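Local atomic coordinates of endoglucanase, glycoside hydrolase family 5 protein (Cytophaga hutchinsonii, PDB entry 5IHS), a protein that probably hydrolyses internal beta-1,4-glucosidic bonds of cellulose as a family 5 endoglucanase with a TIM-barrel fold. Residues A[53-58]-A[79-84]; A[125-130]-A[160-165]. All blocks are in the same frame, centred on the assembly; numbering follows the deposited sequence.

Contact 1 (A[53-58]-A[79-84]); sequences RGMSLF and WKCTVV
The six-membered ring of W79 is met obliquely by the thioether of M55. The sulfur lies 66° off the ring normal, with M55 SD 3.6 Å from W79 CZ3, a Met-aromatic contact; the W74 ring and L309 pack on the same indole. This meeting belongs to the first beta-alpha-beta crossover of the TIM barrel, in which helix 69-77 returns the chain from strand 53-57 to the parallel strand 83-89. M55 and V84 form a parallel bridge, and both side chains lie on the face turned toward that helix, where they touch L75. The methionine keeps CG anti to its carbonyl carbon and then bends at both chi2 and chi3. The first torsion puts M55 CG 3.7 Å from C81 SG, and the two bends beyond it bring SD and CE to the indole. An alanine in place of M55 would remove this thioether, and would probably leave W79 and C81 less tightly packed against strand 53-57.

Polar pairing is strongest at R53 and T82, at the start of strand 53-57 and just before strand 83-89. R53 N donates to T82 OG1 at 3.1 Å, almost straight at 168°, while T82 N returns a bond of 3.0 Å to R53 O, nearly along the carbonyl axis. One threonine thus serves both backbone polar groups of R53, whose guanidinium forms a salt bridge with D273 and hydrogen bonds with Y279 and N324. Beyond it, M55 N to V83 O is only a weak hydrogen bond of 3.5 Å. G54 fits here because it lacks a side chain; a CB at this position would run into V83 O. Instead the glycine presents a CA-H to that oxygen, G54 CA to V83 O being 3.3 Å with 166° at the hydrogen.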
loop_
_atom_site.group_PDB
_atom_site.type_symbol
_atom_site.label_atom_id
_atom_site.label_comp_id
_atom_site.label_asym_id
_atom_site.label_seq_id
_atom_site.Cartn_x
_atom_site.Cartn_y
_atom_site.Cartn_z
ATOM N N ARG A 53 -1.807 -0.212 9.444
ATOM C CA ARG A 53 -2.846 -1.033 8.832
ATOM C C ARG A 53 -3.900 -0.106 8.264
ATOM O O ARG A 53 -4.274 0.885 8.905
ATOM C CB ARG A 53 -3.543 -1.962 9.830
ATOM C CG ARG A 53 -2.659 -2.842 10.682
ATOM C CD ARG A 53 -3.541 -3.538 11.726
ATOM N NE ARG A 53 -2.770 -4.440 12.561
ATOM C CZ ARG A 53 -2.079 -4.065 13.623
ATOM N NH1 ARG A 53 -2.107 -2.803 14.042
ATOM N NH2 ARG A 53 -1.386 -4.973 14.295
ATOM N N GLY A 54 -4.369 -0.417 7.064
ATOM C CA GLY A 54 -5.373 0.421 6.456
ATOM C C GLY A 54 -5.973 -0.171 5.211
ATOM O O GLY A 54 -6.074 -1.399 5.058
ATOM N N MET A 55 -6.397 0.728 4.326
ATOM C CA MET A 55 -7.136 0.374 3.129
ATOM C C MET A 55 -6.467 0.944 1.893
ATOM O O MET A 55 -5.947 2.070 1.905
ATOM C CB MET A 55 -8.562 0.922 3.167
ATOM C CG MET A 55 -9.446 0.278 4.221
ATOM S SD MET A 55 -9.614 -1.505 4.053
ATOM C CE MET A 55 -10.553 -1.656 2.520
ATOM N N SER A 56 -6.532 0.172 0.818
ATOM C CA SER A 56 -6.219 0.665 -0.511
ATOM C C SER A 56 -7.488 1.108 -1.220
ATOM O O SER A 56 -8.502 0.400 -1.221
ATOM C CB SER A 56 -5.525 -0.415 -1.345
ATOM O OG SER A 56 -5.014 0.105 -2.570
ATOM N N LEU A 57 -7.396 2.248 -1.885
ATOM C CA LEU A 57 -8.336 2.585 -2.932
ATOM C C LEU A 57 -8.068 1.685 -4.138
ATOM O O LEU A 57 -7.007 1.068 -4.276
ATOM C CB LEU A 57 -8.221 4.071 -3.267
ATOM C CG LEU A 57 -8.453 5.004 -2.066
ATOM C CD1 LEU A 57 -8.128 6.442 -2.396
ATOM C CD2 LEU A 57 -9.855 4.896 -1.506
ATOM N N PHE A 58 -9.052 1.608 -5.016
ATOM C CA PHE A 58 -8.977 0.829 -6.247
ATOM C C PHE A 58 -8.399 1.716 -7.347
ATOM O O PHE A 58 -8.300 2.933 -7.194
ATOM C CB PHE A 58 -10.413 0.389 -6.559
ATOM C CG PHE A 58 -10.609 -0.594 -7.711
ATOM C CD1 PHE A 58 -10.655 -1.964 -7.479
ATOM C CD2 PHE A 58 -10.935 -0.144 -8.988
ATOM C CE1 PHE A 58 -10.930 -2.853 -8.511
ATOM C CE2 PHE A 58 -11.223 -1.036 -10.013
ATOM C CZ PHE A 58 -11.223 -2.382 -9.773
ATOM N N TRP A 79 -13.139 3.546 10.228
ATOM C CA TRP A 79 -12.388 2.322 9.993
ATOM C C TRP A 79 -11.094 2.256 10.803
ATOM O O TRP A 79 -10.469 1.195 10.846
ATOM C CB TRP A 79 -12.078 2.143 8.495
ATOM C CG TRP A 79 -13.283 1.801 7.655
ATOM C CD1 TRP A 79 -14.483 2.453 7.628
ATOM C CD2 TRP A 79 -13.396 0.723 6.723
ATOM N NE1 TRP A 79 -15.337 1.848 6.743
ATOM C CE2 TRP A 79 -14.696 0.774 6.181
ATOM C CE3 TRP A 79 -12.531 -0.294 6.316
ATOM C CZ2 TRP A 79 -15.153 -0.157 5.254
ATOM C CZ3 TRP A 79 -12.996 -1.214 5.393
ATOM C CH2 TRP A 79 -14.291 -1.139 4.885
ATOM N N LYS A 80 -10.658 3.357 11.410
ATOM C CA LYS A 80 -9.424 3.389 12.201
ATOM C C LYS A 80 -8.198 3.052 11.351
ATOM O O LYS A 80 -7.230 2.470 11.842
ATOM C CB LYS A 80 -9.511 2.504 13.449
ATOM C CG LYS A 80 -10.787 2.703 14.266
ATOM C CD LYS A 80 -11.036 4.143 14.700
ATOM C CE LYS A 80 -12.302 4.230 15.548
ATOM N NZ LYS A 80 -12.655 5.617 15.924
ATOM N N CYS A 81 -8.203 3.468 10.089
ATOM C CA CYS A 81 -7.001 3.345 9.271
ATOM C C CYS A 81 -5.896 4.264 9.778
ATOM O O CYS A 81 -6.126 5.450 10.044
ATOM C CB CYS A 81 -7.296 3.735 7.824
ATOM S SG CYS A 81 -8.325 2.617 6.907
ATOM N N THR A 82 -4.674 3.731 9.839
ATOM C CA THR A 82 -3.488 4.546 10.070
ATOM C C THR A 82 -2.713 4.826 8.788
ATOM O O THR A 82 -1.752 5.610 8.818
ATOM C CB THR A 82 -2.592 3.914 11.131
ATOM O OG1 THR A 82 -2.246 2.593 10.709
ATOM C CG2 THR A 82 -3.287 3.874 12.489
ATOM N N VAL A 83 -3.143 4.237 7.667
ATOM C CA VAL A 83 -2.561 4.473 6.355
ATOM C C VAL A 83 -3.673 4.267 5.329
ATOM O O VAL A 83 -4.579 3.444 5.519
ATOM C CB VAL A 83 -1.342 3.538 6.111
ATOM C CG1 VAL A 83 -1.739 2.050 6.169
ATOM C CG2 VAL A 83 -0.634 3.860 4.802
ATOM N N VAL A 84 -3.581 5.005 4.220
ATOM C CA VAL A 84 -4.437 4.826 3.050
ATOM C C VAL A 84 -3.531 4.783 1.829
ATOM O O VAL A 84 -2.512 5.482 1.774
ATOM C CB VAL A 84 -5.504 5.950 2.940
ATOM C CG1 VAL A 84 -4.875 7.339 2.844
ATOM C CG2 VAL A 84 -6.449 5.716 1.768
#

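Contact 2 (A[125-130]-A[160-165]); sequences HSHEAQ and EPLQAT
The H127 ring is bonded to the backbone carbonyl of E160, not to its carboxylate. H127 ND1 carries a proton and gives it to E160 O at 2.8 Å; the acceptor lies within 6° of the imidazole plane and is met on a carbonyl lone pair, which helps to fix the ring's rotation. A nearly linear bond of 3.2 Å from E160 N to S126 O completes the pairing, so that both backbone polar groups of E160 are used.

The E160 side chain runs alongside the imidazole, its carboxylate turned 41° from the ring, with OE1 3.3 Å from H127 CE1. Its other oxygen, OE2, is hydrogen-bonded to H220. So near a carboxylate, H127 would probably be somewhat easier to protonate.

S126 OG accepts from E128 N at 2.9 Å, forming an ST turn, and is also bonded to E91, whose second carboxylate oxygen takes H127 N.

Farther out, H127 O receives a hydrogen bond of 2.8 Å from a water. That water accepts from Q130 NE2 at 3.0 Å and also pairs with T165 OG1, thereby bridging both loops, while Q130 OE1 is engaged by Y158. L162 lies against the same carbonyl, its CG 3.5 Å from H127 O, and its own backbone opens a type I turn closed by T165 N to L162 O.

N159, E160 and P161 match the Asn-Glu-Pro signature that follows the fourth barrel strand in family 5; E160 touches E248, the probable nucleophile at the end of the seventh strand, as in other family 5 enzymes, where the glutamate of that signature is the acid/base.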
loop_
_atom_site.group_PDB
_atom_site.type_symbol
_atom_site.label_atom_id
_atom_site.label_comp_id
_atom_site.label_asym_id
_atom_site.label_seq_id
_atom_site.Cartn_x
_atom_site.Cartn_y
_atom_site.Cartn_z
ATOM N N HIS A 125 0.518 2.301 -9.926
ATOM C CA HIS A 125 -0.222 1.043 -9.996
ATOM C C HIS A 125 -0.090 0.454 -11.398
ATOM O O HIS A 125 -1.006 0.483 -12.222
ATOM C CB HIS A 125 -1.667 1.241 -9.555
ATOM C CG HIS A 125 -2.323 -0.021 -9.110
ATOM N ND1 HIS A 125 -2.144 -0.542 -7.847
ATOM C CD2 HIS A 125 -3.150 -0.871 -9.766
ATOM C CE1 HIS A 125 -2.852 -1.649 -7.737
ATOM N NE2 HIS A 125 -3.466 -1.879 -8.889
ATOM N N SER A 126 1.107 -0.073 -11.644
ATOM C CA SER A 126 1.532 -0.571 -12.941
ATOM C C SER A 126 1.987 -2.023 -12.861
ATOM O O SER A 126 2.502 -2.481 -11.837
ATOM C CB SER A 126 2.708 0.267 -13.455
ATOM O OG SER A 126 3.191 -0.195 -14.706
ATOM N N HIS A 127 1.818 -2.721 -13.992
ATOM C CA HIS A 127 2.367 -4.051 -14.238
ATOM C C HIS A 127 3.541 -4.031 -15.211
ATOM O O HIS A 127 4.047 -5.099 -15.574
ATOM C CB HIS A 127 1.291 -4.992 -14.803
ATOM C CG HIS A 127 0.181 -5.309 -13.851
ATOM N ND1 HIS A 127 0.397 -5.856 -12.607
ATOM C CD2 HIS A 127 -1.162 -5.163 -13.972
ATOM C CE1 HIS A 127 -0.769 -6.031 -12.005
ATOM N NE2 HIS A 127 -1.733 -5.634 -12.818
ATOM N N GLU A 128 3.985 -2.851 -15.648
ATOM C CA GLU A 128 5.021 -2.782 -16.678
ATOM C C GLU A 128 5.763 -1.451 -16.614
ATOM O O GLU A 128 6.111 -0.856 -17.635
ATOM C CB GLU A 128 4.435 -3.053 -18.062
ATOM C CG GLU A 128 3.375 -2.087 -18.494
ATOM C CD GLU A 128 2.911 -2.352 -19.912
ATOM O OE1 GLU A 128 2.690 -3.531 -20.249
ATOM O OE2 GLU A 128 2.781 -1.386 -20.695
ATOM N N ALA A 129 6.063 -1.003 -15.400
ATOM C CA ALA A 129 6.625 0.330 -15.202
ATOM C C ALA A 129 7.957 0.505 -15.926
ATOM O O ALA A 129 8.268 1.604 -16.394
ATOM C CB ALA A 129 6.783 0.612 -13.706
ATOM N N GLN A 130 8.751 -0.561 -16.021
ATOM C CA GLN A 130 10.071 -0.458 -16.625
ATOM C C GLN A 130 10.008 -0.089 -18.096
ATOM O O GLN A 130 11.033 0.305 -18.658
ATOM C CB GLN A 130 10.856 -1.764 -16.456
ATOM C CG GLN A 130 10.450 -2.933 -17.370
ATOM C CD GLN A 130 9.177 -3.621 -16.943
ATOM O OE1 GLN A 130 8.659 -3.379 -15.860
ATOM N NE2 GLN A 130 8.685 -4.523 -17.773
ATOM N N GLU A 160 2.993 -4.136 -9.158
ATOM C CA GLU A 160 3.018 -5.583 -9.384
ATOM C C GLU A 160 3.724 -5.915 -10.685
ATOM O O GLU A 160 3.087 -6.096 -11.739
ATOM C CB GLU A 160 1.618 -6.184 -9.378
ATOM C CG GLU A 160 1.100 -6.460 -7.991
ATOM C CD GLU A 160 -0.234 -7.180 -7.978
ATOM O OE1 GLU A 160 -0.743 -7.535 -9.071
ATOM O OE2 GLU A 160 -0.773 -7.419 -6.874
ATOM N N PRO A 161 5.042 -6.044 -10.651
ATOM C CA PRO A 161 5.738 -6.686 -11.765
ATOM C C PRO A 161 5.103 -8.043 -12.063
ATOM O O PRO A 161 4.585 -8.719 -11.173
ATOM C CB PRO A 161 7.175 -6.828 -11.248
ATOM C CG PRO A 161 7.303 -5.773 -10.168
ATOM C CD PRO A 161 5.943 -5.732 -9.530
ATOM N N LEU A 162 5.143 -8.437 -13.330
ATOM C CA LEU A 162 4.562 -9.697 -13.773
ATOM C C LEU A 162 5.504 -10.868 -13.477
ATOM O O LEU A 162 6.631 -10.700 -13.011
ATOM C CB LEU A 162 4.227 -9.607 -15.260
ATOM C CG LEU A 162 3.223 -8.501 -15.596
ATOM C CD1 LEU A 162 2.994 -8.440 -17.095
ATOM C CD2 LEU A 162 1.905 -8.705 -14.864
ATOM N N GLN A 163 5.017 -12.081 -13.734
ATOM C CA GLN A 163 5.870 -13.250 -13.555
ATOM C C GLN A 163 7.105 -13.185 -14.455
ATOM O O GLN A 163 8.178 -13.672 -14.076
ATOM C CB GLN A 163 5.063 -14.513 -13.826
ATOM C CG GLN A 163 5.766 -15.776 -13.403
ATOM C CD GLN A 163 5.015 -17.019 -13.824
ATOM O OE1 GLN A 163 3.854 -16.955 -14.248
ATOM N NE2 GLN A 163 5.667 -18.164 -13.703
ATOM N N ALA A 164 6.976 -12.594 -15.645
ATOM C CA ALA A 164 8.090 -12.520 -16.582
ATOM C C ALA A 164 9.115 -11.449 -16.233
ATOM O O ALA A 164 10.174 -11.405 -16.866
ATOM C CB ALA A 164 7.564 -12.235 -17.989
ATOM N N THR A 165 8.815 -10.559 -15.289
ATOM C CA THR A 165 9.594 -9.341 -15.076
ATOM C C THR A 165 10.724 -9.614 -14.081
ATOM O O THR A 165 10.484 -9.759 -12.881
ATOM C CB THR A 165 8.678 -8.224 -14.574
ATOM O OG1 THR A 165 7.456 -8.191 -15.328
ATOM C CG2 THR A 165 9.375 -6.882 -14.664
HETATM O O HOH W 1 6.332 -6.061 -16.804
#

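In the fold
Both contacts belong to one closed eight-stranded parallel barrel and come in series along the chain, with contact 1 complete before contact 2 begins. Contact 1 joins strand 53-57 to the beginning of strand 83-89, its centre about 8 Å from the centre of the chain; the centre of contact 2, in the loops that follow strands 119-125 and 153-156, is about 16 Å from it. The two contact centres are 23 Å apart, and their nearest atoms, about 6 Å apart, do not touch. The W282 ring meets F58 and H125, and so lies between segments 53-58 and 125-130. Contact 1 thus belongs to the barrel wall, whereas contact 2 lies at the C-terminal ends of the strands, where family 5 enzymes carry their active site.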